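Long-range contacts in monomethylamine methyltransferase MtmB1 (Methanosarcina barkeri, PDB 1TV2), which catalyses methyl transfer from monomethylamine to the corrinoid cofactor of its partner protein MtmC, a step in methanogenesis from methylamine: residues 255-260 and 291-296; 228-233 and 244-249; 334-339 and 365-370; 151-156 and 197-202. All blocks are in the same frame, centred on the assembly; numbering follows the deposited sequence.

From the N terminus the four contacts follow in series, none nested and none crossing. Interaction 4 closes first, its 40-residue loop carrying helix 174-193 between two parallel strands. Interaction 2 closes a loop of only 10 residues and lays helix 240-251 on strand 227-231; strand 255-259 of interaction 1 follows that helix. Interaction 1 spans 30 residues to strand 293-300, and interaction 3 spans 25, joining the loop after strand 330-333 to the end of strand 363-366. Interactions 1 and 2 touch through Glu259 with Ser231 and Asp258 with Gln232. All four reach one curled parallel sheet and meet BG5, the group carried by Lys202 of interaction 4.

Interaction 1. Residues 255-260 and 291-296; sequences IIMDEQ and ASWHLD. With BG5 (5-hydroxyamino-3-methyl-pyrrolidine-2-carboxylic acid), chain B.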
loop_
_atom_site.group_PDB
_atom_site.type_symbol
_atom_site.label_atom_id
_atom_site.label_comp_id
_atom_site.label_asym_id
_atom_site.label_seq_id
_atom_site.Cartn_x
_atom_site.Cartn_y
_atom_site.Cartn_z
ATOM N N ILE A 255 18.108 1.137 3.987
ATOM C CA ILE A 255 19.437 0.959 3.409
ATOM C C ILE A 255 20.300 1.909 4.240
ATOM O O ILE A 255 19.976 3.092 4.371
ATOM C CB ILE A 255 19.479 1.409 1.929
ATOM C CG1 ILE A 255 18.637 0.461 1.069
ATOM C CG2 ILE A 255 20.918 1.469 1.441
ATOM C CD1 ILE A 255 19.099 -0.968 1.104
ATOM N N ILE A 256 21.385 1.394 4.803
ATOM C CA ILE A 256 22.256 2.199 5.656
ATOM C C ILE A 256 23.583 2.606 5.023
ATOM O O ILE A 256 24.338 1.765 4.528
ATOM C CB ILE A 256 22.567 1.450 6.980
ATOM C CG1 ILE A 256 21.274 1.252 7.779
ATOM C CG2 ILE A 256 23.617 2.223 7.795
ATOM C CD1 ILE A 256 21.443 0.417 9.033
ATOM N N MET A 257 23.861 3.905 5.041
ATOM C CA MET A 257 25.118 4.404 4.513
ATOM C C MET A 257 25.941 4.940 5.673
ATOM O O MET A 257 25.606 5.973 6.257
ATOM C CB MET A 257 24.917 5.535 3.506
ATOM C CG MET A 257 26.252 6.068 2.976
ATOM S SD MET A 257 26.193 7.750 2.339
ATOM C CE MET A 257 26.196 8.670 3.877
ATOM N N ASP A 258 27.005 4.223 6.014
ATOM C CA ASP A 258 27.896 4.642 7.086
ATOM C C ASP A 258 28.962 5.499 6.415
ATOM O O ASP A 258 29.481 5.124 5.366
ATOM C CB ASP A 258 28.540 3.413 7.737
ATOM C CG ASP A 258 29.714 3.769 8.631
ATOM O OD1 ASP A 258 29.544 3.803 9.870
ATOM O OD2 ASP A 258 30.808 4.020 8.084
ATOM N N GLU A 259 29.283 6.650 6.999
ATOM C CA GLU A 259 30.299 7.520 6.413
ATOM C C GLU A 259 31.429 7.821 7.396
ATOM O O GLU A 259 31.256 7.737 8.612
ATOM C CB GLU A 259 29.698 8.859 5.977
ATOM C CG GLU A 259 29.779 9.917 7.071
ATOM C CD GLU A 259 29.824 11.332 6.538
ATOM O OE1 GLU A 259 30.574 11.588 5.574
ATOM O OE2 GLU A 259 29.118 12.196 7.096
ATOM N N GLN A 260 32.583 8.187 6.850
ATOM C CA GLN A 260 33.738 8.553 7.656
ATOM C C GLN A 260 34.699 9.312 6.753
ATOM O O GLN A 260 34.960 8.898 5.623
ATOM C CB GLN A 260 34.419 7.311 8.244
ATOM C CG GLN A 260 35.187 7.590 9.538
ATOM C CD GLN A 260 36.608 8.075 9.308
ATOM O OE1 GLN A 260 37.134 8.885 10.078
ATOM N NE2 GLN A 260 37.248 7.566 8.261
ATOM N N ALA A 291 26.210 -1.310 8.091
ATOM C CA ALA A 291 26.060 -0.585 6.836
ATOM C C ALA A 291 25.809 -1.433 5.588
ATOM O O ALA A 291 26.307 -2.557 5.463
ATOM C CB ALA A 291 27.285 0.295 6.608
ATOM N N SER A 292 25.019 -0.874 4.672
ATOM C CA SER A 292 24.726 -1.511 3.389
ATOM C C SER A 292 25.906 -1.124 2.499
ATOM O O SER A 292 26.345 -1.904 1.656
ATOM C CB SER A 292 23.422 -0.964 2.796
ATOM O OG SER A 292 22.310 -1.289 3.614
ATOM N N TRP A 293 26.393 0.104 2.688
ATOM C CA TRP A 293 27.555 0.615 1.965
ATOM C C TRP A 293 28.248 1.702 2.788
ATOM O O TRP A 293 27.643 2.291 3.687
ATOM C CB TRP A 293 27.193 1.144 0.561
ATOM C CG TRP A 293 26.275 2.345 0.472
ATOM C CD1 TRP A 293 24.919 2.356 0.638
ATOM C CD2 TRP A 293 26.638 3.679 0.069
ATOM N NE1 TRP A 293 24.413 3.605 0.351
ATOM C CE2 TRP A 293 25.446 4.437 0.003
ATOM C CE3 TRP A 293 27.854 4.303 -0.243
ATOM C CZ2 TRP A 293 25.433 5.791 -0.370
ATOM C CZ3 TRP A 293 27.844 5.654 -0.614
ATOM C CH2 TRP A 293 26.637 6.380 -0.672
ATOM N N HIS A 294 29.522 1.949 2.490
ATOM C CA HIS A 294 30.303 2.944 3.226
ATOM C C HIS A 294 30.774 4.105 2.360
ATOM O O HIS A 294 31.353 3.905 1.293
ATOM C CB HIS A 294 31.526 2.277 3.876
ATOM C CG HIS A 294 32.440 3.240 4.574
ATOM N ND1 HIS A 294 32.144 3.794 5.800
ATOM C CD2 HIS A 294 33.631 3.766 4.200
ATOM C CE1 HIS A 294 33.114 4.622 6.153
ATOM N NE2 HIS A 294 34.027 4.623 5.199
ATOM N N LEU A 295 30.524 5.319 2.841
ATOM C CA LEU A 295 30.925 6.528 2.139
ATOM C C LEU A 295 32.232 7.048 2.741
ATOM O O LEU A 295 32.290 7.376 3.926
ATOM C CB LEU A 295 29.848 7.607 2.273
ATOM C CG LEU A 295 30.130 8.905 1.510
ATOM C CD1 LEU A 295 30.004 8.656 0.012
ATOM C CD2 LEU A 295 29.152 9.980 1.949
ATOM N N ASP A 296 33.270 7.119 1.915
ATOM C CA ASP A 296 34.585 7.598 2.339
ATOM C C ASP A 296 34.640 9.110 2.095
ATOM O O ASP A 296 33.647 9.719 1.678
ATOM C CB ASP A 296 35.667 6.888 1.513
ATOM C CG ASP A 296 37.067 7.020 2.106
ATOM O OD1 ASP A 296 37.254 7.748 3.105
ATOM O OD2 ASP A 296 37.989 6.381 1.556
HETATM C C1 BG5 B . 26.998 12.523 1.322
HETATM C C2 BG5 B . 27.775 13.398 2.296
HETATM C C3 BG5 B . 27.232 14.818 2.333
HETATM C C4 BG5 B . 26.358 14.894 3.587
HETATM C C5 BG5 B . 26.888 13.843 4.559
HETATM C C6 BG5 B . 28.376 15.672 2.401
HETATM N N1 BG5 B . 27.732 12.886 3.741
HETATM O O1 BG5 B . 27.369 12.449 0.147
HETATM N N2 BG5 B . 25.795 13.117 5.127
HETATM O O2 BG5 B . 25.162 11.931 4.581
HETATM O O HOH W 1 36.258 6.131 5.336
#
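Ile256 O takes two successive amides at once, Ser292 N at 2.7 Å and Trp293 N at 3.2 Å, the latter nearly along the C=O axis. The parallel pairing continues through Asp258 N to Trp293 O and Leu295 N to Asp258 O. On the face shared by Met257 and Trp293, the thioether runs over the indole: with its CG anti to the backbone N (chi1 179°), Met257 places CG over the six-membered ring of Trp293, 3.5 Å from the centroid. Met257 SD then approaches Trp293 CH2 obliquely at 3.3 Å, a Met-aromatic contact, and CE continues to BG5 O2. Ser227 bonds Trp293 NE1. Replacing this tryptophan by an alanine would probably open a gap beside Met257, free its thioether to turn, and leave Ser227 without its indole partner. On the other face, His294 ND1 donates in its ring plane to the anti lone pair of Asp258 OD2 at 2.7 Å; Gln232 NE2 bonds the same oxygen, and helix 271-288 packs over both side chains. With that helix between them, strands 255-259 and 293-300 form a beta-alpha-beta crossover of the TIM barrel, Met257, Glu259 and Leu295 reaching the site of BG5.

Interaction 2. Residues 228-233 and 244-249; sequences HEVSQL and SVIAHY. With BG5 (5-hydroxyamino-3-methyl-pyrrolidine-2-carboxylic acid), chain B.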
loop_
_atom_site.group_PDB
_atom_site.type_symbol
_atom_site.label_atom_id
_atom_site.label_comp_id
_atom_site.label_asym_id
_atom_site.label_seq_id
_atom_site.Cartn_x
_atom_site.Cartn_y
_atom_site.Cartn_z
ATOM N N HIS A 228 20.373 5.914 4.127
ATOM C CA HIS A 228 20.273 6.594 5.419
ATOM C C HIS A 228 21.651 6.789 6.032
ATOM O O HIS A 228 22.368 5.822 6.305
ATOM C CB HIS A 228 19.368 5.787 6.350
ATOM C CG HIS A 228 17.964 5.669 5.846
ATOM N ND1 HIS A 228 16.880 6.181 6.529
ATOM C CD2 HIS A 228 17.476 5.166 4.689
ATOM C CE1 HIS A 228 15.787 6.001 5.809
ATOM N NE2 HIS A 228 16.120 5.388 4.688
ATOM N N GLU A 229 22.007 8.049 6.261
ATOM C CA GLU A 229 23.325 8.382 6.778
ATOM C C GLU A 229 23.557 8.327 8.273
ATOM O O GLU A 229 22.700 8.688 9.074
ATOM C CB GLU A 229 23.739 9.775 6.280
ATOM C CG GLU A 229 23.013 10.961 6.947
ATOM C CD GLU A 229 23.616 11.367 8.298
ATOM O OE1 GLU A 229 24.855 11.282 8.450
ATOM O OE2 GLU A 229 22.856 11.793 9.202
ATOM N N VAL A 230 24.748 7.860 8.624
ATOM C CA VAL A 230 25.213 7.806 10.001
ATOM C C VAL A 230 26.710 8.079 9.849
ATOM O O VAL A 230 27.366 7.507 8.973
ATOM C CB VAL A 230 24.957 6.430 10.675
ATOM C CG1 VAL A 230 25.730 5.327 9.976
ATOM C CG2 VAL A 230 25.342 6.515 12.152
ATOM N N SER A 231 27.245 8.977 10.669
ATOM C CA SER A 231 28.653 9.341 10.565
ATOM C C SER A 231 29.551 8.859 11.686
ATOM O O SER A 231 29.229 9.012 12.861
ATOM C CB SER A 231 28.797 10.863 10.477
ATOM O OG SER A 231 28.035 11.397 9.415
ATOM N N GLN A 232 30.687 8.280 11.310
ATOM C CA GLN A 232 31.669 7.844 12.291
ATOM C C GLN A 232 32.478 9.107 12.579
ATOM O O GLN A 232 32.516 10.023 11.752
ATOM C CB GLN A 232 32.603 6.784 11.711
ATOM C CG GLN A 232 31.961 5.451 11.386
ATOM C CD GLN A 232 32.999 4.407 11.026
ATOM O OE1 GLN A 232 33.910 4.134 11.810
ATOM N NE2 GLN A 232 32.872 3.819 9.837
ATOM N N LEU A 233 33.127 9.161 13.737
ATOM C CA LEU A 233 33.929 10.328 14.092
ATOM C C LEU A 233 35.407 10.093 13.750
ATOM O O LEU A 233 35.760 9.047 13.204
ATOM C CB LEU A 233 33.749 10.637 15.582
ATOM C CG LEU A 233 32.284 10.806 16.012
ATOM C CD1 LEU A 233 32.204 11.055 17.508
ATOM C CD2 LEU A 233 31.648 11.962 15.247
ATOM N N SER A 244 22.159 4.869 18.423
ATOM C CA SER A 244 20.702 4.803 18.483
ATOM C C SER A 244 20.083 5.000 17.102
ATOM O O SER A 244 19.080 4.368 16.769
ATOM C CB SER A 244 20.150 5.857 19.446
ATOM O OG SER A 244 20.279 5.420 20.788
ATOM N N VAL A 245 20.680 5.878 16.300
ATOM C CA VAL A 245 20.171 6.121 14.953
ATOM C C VAL A 245 20.292 4.837 14.134
ATOM O O VAL A 245 19.384 4.484 13.378
ATOM C CB VAL A 245 20.944 7.256 14.256
ATOM C CG1 VAL A 245 20.548 7.335 12.785
ATOM C CG2 VAL A 245 20.645 8.586 14.954
ATOM N N ILE A 246 21.417 4.144 14.295
ATOM C CA ILE A 246 21.655 2.889 13.589
ATOM C C ILE A 246 20.553 1.887 13.939
ATOM O O ILE A 246 20.011 1.217 13.062
ATOM C CB ILE A 246 23.034 2.284 13.968
ATOM C CG1 ILE A 246 24.157 3.144 13.384
ATOM C CG2 ILE A 246 23.146 0.851 13.464
ATOM C CD1 ILE A 246 25.524 2.829 13.955
ATOM N N ALA A 247 20.225 1.791 15.226
ATOM C CA ALA A 247 19.187 0.871 15.683
ATOM C C ALA A 247 17.864 1.193 15.001
ATOM O O ALA A 247 17.085 0.299 14.674
ATOM C CB ALA A 247 19.028 0.967 17.201
ATOM N N HIS A 248 17.612 2.480 14.797
ATOM C CA HIS A 248 16.383 2.920 14.153
ATOM C C HIS A 248 16.352 2.495 12.683
ATOM O O HIS A 248 15.365 1.915 12.221
ATOM C CB HIS A 248 16.249 4.440 14.281
ATOM C CG HIS A 248 15.238 5.039 13.355
ATOM N ND1 HIS A 248 15.592 5.782 12.251
ATOM C CD2 HIS A 248 13.885 4.997 13.367
ATOM C CE1 HIS A 248 14.499 6.176 11.620
ATOM N NE2 HIS A 248 13.452 5.712 12.277
ATOM N N TYR A 249 17.431 2.774 11.954
ATOM C CA TYR A 249 17.517 2.409 10.541
ATOM C C TYR A 249 17.299 0.906 10.362
ATOM O O TYR A 249 16.549 0.475 9.484
ATOM C CB TYR A 249 18.890 2.789 9.976
ATOM C CG TYR A 249 19.165 4.278 9.870
ATOM C CD1 TYR A 249 20.469 4.743 9.693
ATOM C CD2 TYR A 249 18.131 5.221 9.918
ATOM C CE1 TYR A 249 20.745 6.102 9.565
ATOM C CE2 TYR A 249 18.400 6.595 9.790
ATOM C CZ TYR A 249 19.713 7.021 9.613
ATOM O OH TYR A 249 20.010 8.362 9.479
HETATM C C1 BG5 B . 26.998 12.523 1.322
HETATM C C2 BG5 B . 27.775 13.398 2.296
HETATM C C3 BG5 B . 27.232 14.818 2.333
HETATM C C4 BG5 B . 26.358 14.894 3.587
HETATM C C5 BG5 B . 26.888 13.843 4.559
HETATM C C6 BG5 B . 28.376 15.672 2.401
HETATM N N1 BG5 B . 27.732 12.886 3.741
HETATM O O1 BG5 B . 27.369 12.449 0.147
HETATM N N2 BG5 B . 25.795 13.117 5.127
HETATM O O2 BG5 B . 25.162 11.931 4.581
#
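The Tyr249 ring is sandwiched: His228 CB lies over the centre of one face, 3.4 Å from the centroid, while Val245 CG1 of its own helix sits above the opposite face, 3.3 Å from the plane and nearer the rim. At the phenol edge, in the ring plane, comes Glu229 O. This is strand-to-helix packing in a TIM barrel: helix 240-251 runs back along strand 227-231, their short segments at 158° with axes 9.1 Å apart. The imidazole of His228 turns its edge to the Tyr249 face already occupied by CB, a T-shaped pair with centroids 5.0 Å apart and planes at 69°. His228 CB points toward the helix, but with CG anti to the carbonyl carbon (chi1 -63°) the end of the imidazole leads off past Tyr249, where NE2 bonds Thr223 O. Tyr249 OH donates to Glu229 O at 2.7 Å, tying the buried phenol to the strand's main chain. Farther along, Val230 points the same way as His228 and meets the helix through CG2, which lies 3.8 Å from Ile246 CG1. The helix has another neighbour beyond the strand, since Pro174 of the third subunit packs on Ala247. Strand alternation sends the intervening Glu229 away from the helix and into the barrel, where its CB and CG close on the hydroxylamino oxygen of the bound group, with Glu229 CB 3.1 Å from BG5 O2.

Interaction 3. Residues 334-339 and 365-370; sequences YYPCAG and SGVASA. With BG5 (5-hydroxyamino-3-methyl-pyrrolidine-2-carboxylic acid), chain B.
Tyr335 starts with CB directed away from residues 365-370, yet its ring lies flat against them: CG stands anti to the carbonyl carbon (chi1 -82°), and the phenol face comes down on the methyl of Ala368. Ala368 CB sits over the ring centre, 3.7 Å from the centroid, a CH-pi contact in which CD2 and CE2 are its nearest ring atoms. Beyond, CZ approaches the methyl carbon of the bound group, and at the tip Tyr335 OH lies 3.1 Å from BG5 C6. An alanine in place of this tyrosine is likely to bare both the Ala368 methyl and the BG5 methyl, leaving a gap between loop and ligand. The backbone sets this up. Tyr334 N donates to Ser365 O at 3.1 Å and Ala368 N to Tyr334 O at 2.8 Å, straddling the cis peptide between Gly366 and Val367. Gly366 is hemmed in, because a CB there would clash with Tyr334 CB. Ala368 centres an inverse gamma turn, and next to it the proline ring presses hard on valine, Pro336 CG lying 3.4 Å from Val367 CG1. Farther on, Ala370 N reaches Ala338 O at 3.0 Å, while Glu348 of helix 343-359 takes the amides of Cys337 and Ala338. Ser365 OG, bonded to Gln127 OE1, is also 2.6 Å from BG5 O1. Tyr335, from the loop after strand 330-333, and Ser365, near the end of strand 363-366, thus line the BG5 site at the C-terminal ends of the TIM-barrel strands.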
loop_
_atom_site.group_PDB
_atom_site.type_symbol
_atom_site.label_atom_id
_atom_site.label_comp_id
_atom_site.label_asym_id
_atom_site.label_seq_id
_atom_site.Cartn_x
_atom_site.Cartn_y
_atom_site.Cartn_z
ATOM N N TYR A 334 32.558 14.345 -2.591
ATOM C CA TYR A 334 33.331 15.403 -3.232
ATOM C C TYR A 334 33.334 16.784 -2.584
ATOM O O TYR A 334 32.294 17.436 -2.479
ATOM C CB TYR A 334 32.859 15.536 -4.689
ATOM C CG TYR A 334 33.137 14.313 -5.539
ATOM C CD1 TYR A 334 32.686 13.047 -5.149
ATOM C CD2 TYR A 334 33.894 14.412 -6.706
ATOM C CE1 TYR A 334 32.997 11.911 -5.895
ATOM C CE2 TYR A 334 34.208 13.283 -7.462
ATOM C CZ TYR A 334 33.763 12.037 -7.050
ATOM O OH TYR A 334 34.120 10.917 -7.763
ATOM N N TYR A 335 34.521 17.230 -2.179
ATOM C CA TYR A 335 34.699 18.542 -1.566
ATOM C C TYR A 335 35.825 19.337 -2.226
ATOM O O TYR A 335 36.968 19.296 -1.771
ATOM C CB TYR A 335 35.012 18.415 -0.075
ATOM C CG TYR A 335 33.803 18.216 0.803
ATOM C CD1 TYR A 335 33.247 16.949 0.988
ATOM C CD2 TYR A 335 33.219 19.298 1.459
ATOM C CE1 TYR A 335 32.137 16.766 1.811
ATOM C CE2 TYR A 335 32.113 19.129 2.278
ATOM C CZ TYR A 335 31.579 17.862 2.452
ATOM O OH TYR A 335 30.494 17.697 3.280
ATOM N N PRO A 336 35.520 20.055 -3.318
ATOM C CA PRO A 336 36.531 20.859 -4.018
ATOM C C PRO A 336 36.732 22.175 -3.269
ATOM O O PRO A 336 35.867 22.582 -2.492
ATOM C CB PRO A 336 35.901 21.111 -5.392
ATOM C CG PRO A 336 34.828 20.056 -5.513
ATOM C CD PRO A 336 34.287 19.964 -4.117
ATOM N N CYS A 337 37.860 22.838 -3.511
ATOM C CA CYS A 337 38.138 24.122 -2.873
ATOM C C CYS A 337 37.379 25.228 -3.605
ATOM O O CYS A 337 36.725 26.067 -2.982
ATOM C CB CYS A 337 39.637 24.441 -2.922
ATOM S SG CYS A 337 40.698 23.311 -2.003
ATOM N N ALA A 338 37.466 25.216 -4.932
ATOM C CA ALA A 338 36.817 26.223 -5.766
ATOM C C ALA A 338 35.293 26.125 -5.784
ATOM O O ALA A 338 34.722 25.052 -5.568
ATOM C CB ALA A 338 37.358 26.139 -7.188
ATOM N N GLY A 339 34.644 27.255 -6.053
ATOM C CA GLY A 339 33.193 27.300 -6.097
ATOM C C GLY A 339 32.647 27.015 -7.483
ATOM O O GLY A 339 33.418 26.840 -8.427
ATOM N N SER A 365 29.362 10.499 -4.804
ATOM C CA SER A 365 28.416 11.420 -4.182
ATOM C C SER A 365 28.973 12.850 -4.131
ATOM O O SER A 365 29.836 13.161 -3.304
ATOM C CB SER A 365 28.090 10.915 -2.770
ATOM O OG SER A 365 26.909 11.507 -2.249
ATOM N N GLY A 366 28.473 13.713 -5.016
ATOM C CA GLY A 366 28.936 15.093 -5.067
ATOM C C GLY A 366 27.935 16.026 -5.734
ATOM O O GLY A 366 26.884 15.570 -6.186
ATOM N N VAL A 367 28.262 17.314 -5.857
ATOM C CA VAL A 367 29.540 17.879 -5.424
ATOM C C VAL A 367 29.382 19.024 -4.415
ATOM O O VAL A 367 28.653 19.982 -4.663
ATOM C CB VAL A 367 30.317 18.427 -6.646
ATOM C CG1 VAL A 367 31.653 19.017 -6.205
ATOM C CG2 VAL A 367 30.516 17.313 -7.680
ATOM N N ALA A 368 30.076 18.927 -3.285
ATOM C CA ALA A 368 30.017 19.972 -2.269
ATOM C C ALA A 368 31.004 21.081 -2.638
ATOM O O ALA A 368 32.033 21.264 -1.982
ATOM C CB ALA A 368 30.361 19.395 -0.901
ATOM N N SER A 369 30.684 21.814 -3.698
ATOM C CA SER A 369 31.533 22.896 -4.179
ATOM C C SER A 369 31.770 23.964 -3.115
ATOM O O SER A 369 30.981 24.110 -2.183
ATOM C CB SER A 369 30.910 23.513 -5.429
ATOM O OG SER A 369 30.764 22.520 -6.433
ATOM N N ALA A 370 32.863 24.710 -3.264
ATOM C CA ALA A 370 33.225 25.746 -2.304
ATOM C C ALA A 370 33.339 25.109 -0.921
ATOM O O ALA A 370 32.966 25.710 0.086
ATOM C CB ALA A 370 32.177 26.852 -2.291
HETATM C C1 BG5 B . 26.998 12.523 1.322
HETATM C C2 BG5 B . 27.775 13.398 2.296
HETATM C C3 BG5 B . 27.232 14.818 2.333
HETATM C C4 BG5 B . 26.358 14.894 3.587
HETATM C C5 BG5 B . 26.888 13.843 4.559
HETATM C C6 BG5 B . 28.376 15.672 2.401
HETATM N N1 BG5 B . 27.732 12.886 3.741
HETATM O O1 BG5 B . 27.369 12.449 0.147
HETATM N N2 BG5 B . 25.795 13.117 5.127
HETATM O O2 BG5 B . 25.162 11.931 4.581
#

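Interaction 4. Residues 151-156 and 197-202; sequences KEVDTI and PGMGVK. With BG5 (5-hydroxyamino-3-methyl-pyrrolidine-2-carboxylic acid), chain B.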
loop_
_atom_site.group_PDB
_atom_site.type_symbol
_atom_site.label_atom_id
_atom_site.label_comp_id
_atom_site.label_asym_id
_atom_site.label_seq_id
_atom_site.Cartn_x
_atom_site.Cartn_y
_atom_site.Cartn_z
ATOM N N LYS A 151 20.600 13.778 -16.852
ATOM C CA LYS A 151 20.548 12.329 -17.030
ATOM C C LYS A 151 21.788 11.651 -16.445
ATOM O O LYS A 151 21.772 10.449 -16.169
ATOM C CB LYS A 151 20.406 11.964 -18.511
ATOM C CG LYS A 151 19.003 12.189 -19.068
ATOM C CD LYS A 151 18.859 11.575 -20.453
ATOM C CE LYS A 151 17.429 11.690 -20.969
ATOM N NZ LYS A 151 17.262 10.987 -22.274
ATOM N N GLU A 152 22.860 12.416 -16.260
ATOM C CA GLU A 152 24.089 11.876 -15.681
ATOM C C GLU A 152 23.859 11.454 -14.226
ATOM O O GLU A 152 24.506 10.533 -13.730
ATOM C CB GLU A 152 25.212 12.918 -15.717
ATOM C CG GLU A 152 25.917 13.094 -17.060
ATOM C CD GLU A 152 26.694 11.859 -17.495
ATOM O OE1 GLU A 152 27.231 11.137 -16.622
ATOM O OE2 GLU A 152 26.784 11.620 -18.718
ATOM N N VAL A 153 22.938 12.135 -13.548
ATOM C CA VAL A 153 22.635 11.847 -12.145
ATOM C C VAL A 153 21.625 10.706 -11.987
ATOM O O VAL A 153 20.573 10.710 -12.623
ATOM C CB VAL A 153 22.086 13.105 -11.438
ATOM C CG1 VAL A 153 21.816 12.808 -9.969
ATOM C CG2 VAL A 153 23.082 14.250 -11.573
ATOM N N ASP A 154 21.959 9.742 -11.126
ATOM C CA ASP A 154 21.111 8.578 -10.872
ATOM C C ASP A 154 20.294 8.707 -9.582
ATOM O O ASP A 154 19.120 8.322 -9.536
ATOM C CB ASP A 154 21.971 7.310 -10.803
ATOM C CG ASP A 154 22.759 7.070 -12.076
ATOM O OD1 ASP A 154 22.146 7.074 -13.166
ATOM O OD2 ASP A 154 23.991 6.877 -11.989
ATOM N N THR A 155 20.927 9.229 -8.535
ATOM C CA THR A 155 20.266 9.430 -7.249
ATOM C C THR A 155 20.642 10.819 -6.747
ATOM O O THR A 155 21.536 11.456 -7.300
ATOM C CB THR A 155 20.712 8.386 -6.206
ATOM O OG1 THR A 155 22.123 8.507 -5.984
ATOM C CG2 THR A 155 20.392 6.970 -6.696
ATOM N N ILE A 156 19.965 11.282 -5.699
ATOM C CA ILE A 156 20.227 12.607 -5.146
ATOM C C ILE A 156 20.859 12.570 -3.753
ATOM O O ILE A 156 20.482 11.749 -2.916
ATOM C CB ILE A 156 18.907 13.429 -5.010
ATOM C CG1 ILE A 156 18.191 13.542 -6.364
ATOM C CG2 ILE A 156 19.214 14.814 -4.435
ATOM C CD1 ILE A 156 18.956 14.344 -7.415
ATOM N N PRO A 197 10.009 11.060 -10.533
ATOM C CA PRO A 197 9.452 10.964 -9.177
ATOM C C PRO A 197 10.020 9.877 -8.261
ATOM O O PRO A 197 10.016 10.028 -7.046
ATOM C CB PRO A 197 7.955 10.790 -9.428
ATOM C CG PRO A 197 7.906 10.106 -10.764
ATOM C CD PRO A 197 8.978 10.800 -11.552
ATOM N N GLY A 198 10.530 8.795 -8.838
ATOM C CA GLY A 198 11.077 7.714 -8.031
ATOM C C GLY A 198 12.571 7.732 -7.739
ATOM O O GLY A 198 13.109 6.723 -7.289
ATOM N N MET A 199 13.250 8.850 -7.982
ATOM C CA MET A 199 14.684 8.910 -7.714
ATOM C C MET A 199 15.010 8.695 -6.239
ATOM O O MET A 199 14.366 9.263 -5.358
ATOM C CB MET A 199 15.275 10.255 -8.149
ATOM C CG MET A 199 15.472 10.433 -9.649
ATOM S SD MET A 199 16.296 12.011 -10.019
ATOM C CE MET A 199 18.044 11.565 -9.819
ATOM N N GLY A 200 16.018 7.872 -5.981
ATOM C CA GLY A 200 16.430 7.630 -4.612
ATOM C C GLY A 200 17.254 8.813 -4.123
ATOM O O GLY A 200 17.855 9.531 -4.930
ATOM N N VAL A 201 17.274 9.028 -2.811
ATOM C CA VAL A 201 18.040 10.123 -2.223
ATOM C C VAL A 201 18.965 9.597 -1.122
ATOM O O VAL A 201 19.007 8.394 -0.844
ATOM C CB VAL A 201 17.119 11.210 -1.601
ATOM C CG1 VAL A 201 16.105 11.689 -2.634
ATOM C CG2 VAL A 201 16.419 10.665 -0.347
ATOM N N LYS A 202 19.722 10.511 -0.522
ATOM C CA LYS A 202 20.630 10.173 0.564
ATOM C C LYS A 202 20.534 11.303 1.578
ATOM O O LYS A 202 20.680 12.479 1.230
ATOM C CB LYS A 202 22.074 10.029 0.056
ATOM C CG LYS A 202 23.045 9.440 1.090
ATOM C CD LYS A 202 23.849 10.513 1.839
ATOM C CE LYS A 202 25.088 10.949 1.042
ATOM N NZ LYS A 202 25.988 11.801 1.827
HETATM C C1 BG5 B . 26.998 12.523 1.322
HETATM C C2 BG5 B . 27.775 13.398 2.296
HETATM C C3 BG5 B . 27.232 14.818 2.333
HETATM C C4 BG5 B . 26.358 14.894 3.587
HETATM C C5 BG5 B . 26.888 13.843 4.559
HETATM C C6 BG5 B . 28.376 15.672 2.401
HETATM N N1 BG5 B . 27.732 12.886 3.741
HETATM O O1 BG5 B . 27.369 12.449 0.147
HETATM N N2 BG5 B . 25.795 13.117 5.127
HETATM O O2 BG5 B . 25.162 11.931 4.581
HETATM O O HOH W 2 17.248 6.426 -8.273
#
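Ile156 N donates to Gly200 O at 2.8 Å, joining the two strands where they begin. Thr155 CB also touches this oxygen, at 3.3 Å. Just before Gly200 in the chain, Met199 bends at chi3 (85°) and pushes its terminal methyl among the atoms of 153-156: Met199 CE lies 3.4 Å from Asp154 O and 3.8 Å from Ile156 CD1, and the Val153 side chain crosses that of Met199 at about a right angle. Water 2 links Asp154 O, to which it donates, with Gly200 N, from which it accepts. Around this shell, helices 140-148 and 174-193 pack on Ile156 and Met199; the second is the helix of the beta-alpha-beta unit between strands 155-161 and 201-203. Asp226 holds Val201 N, and Gln127 pairs its NE2 with Thr155 OG1. At the inner end, Lys202 folds at chi2 and chi3 and ends in a covalent link, Lys202 NZ to BG5 C1 at 1.3 Å; the same nitrogen donates to BG5 O2 at 2.9 Å. Lysine and ring together thus correspond to a pyrrolysine side chain in adduct form: the hydroxyamino group on BG5 C5 is consistent with hydroxylamine having added to the electrophilic imine carbon of the pyrroline ring.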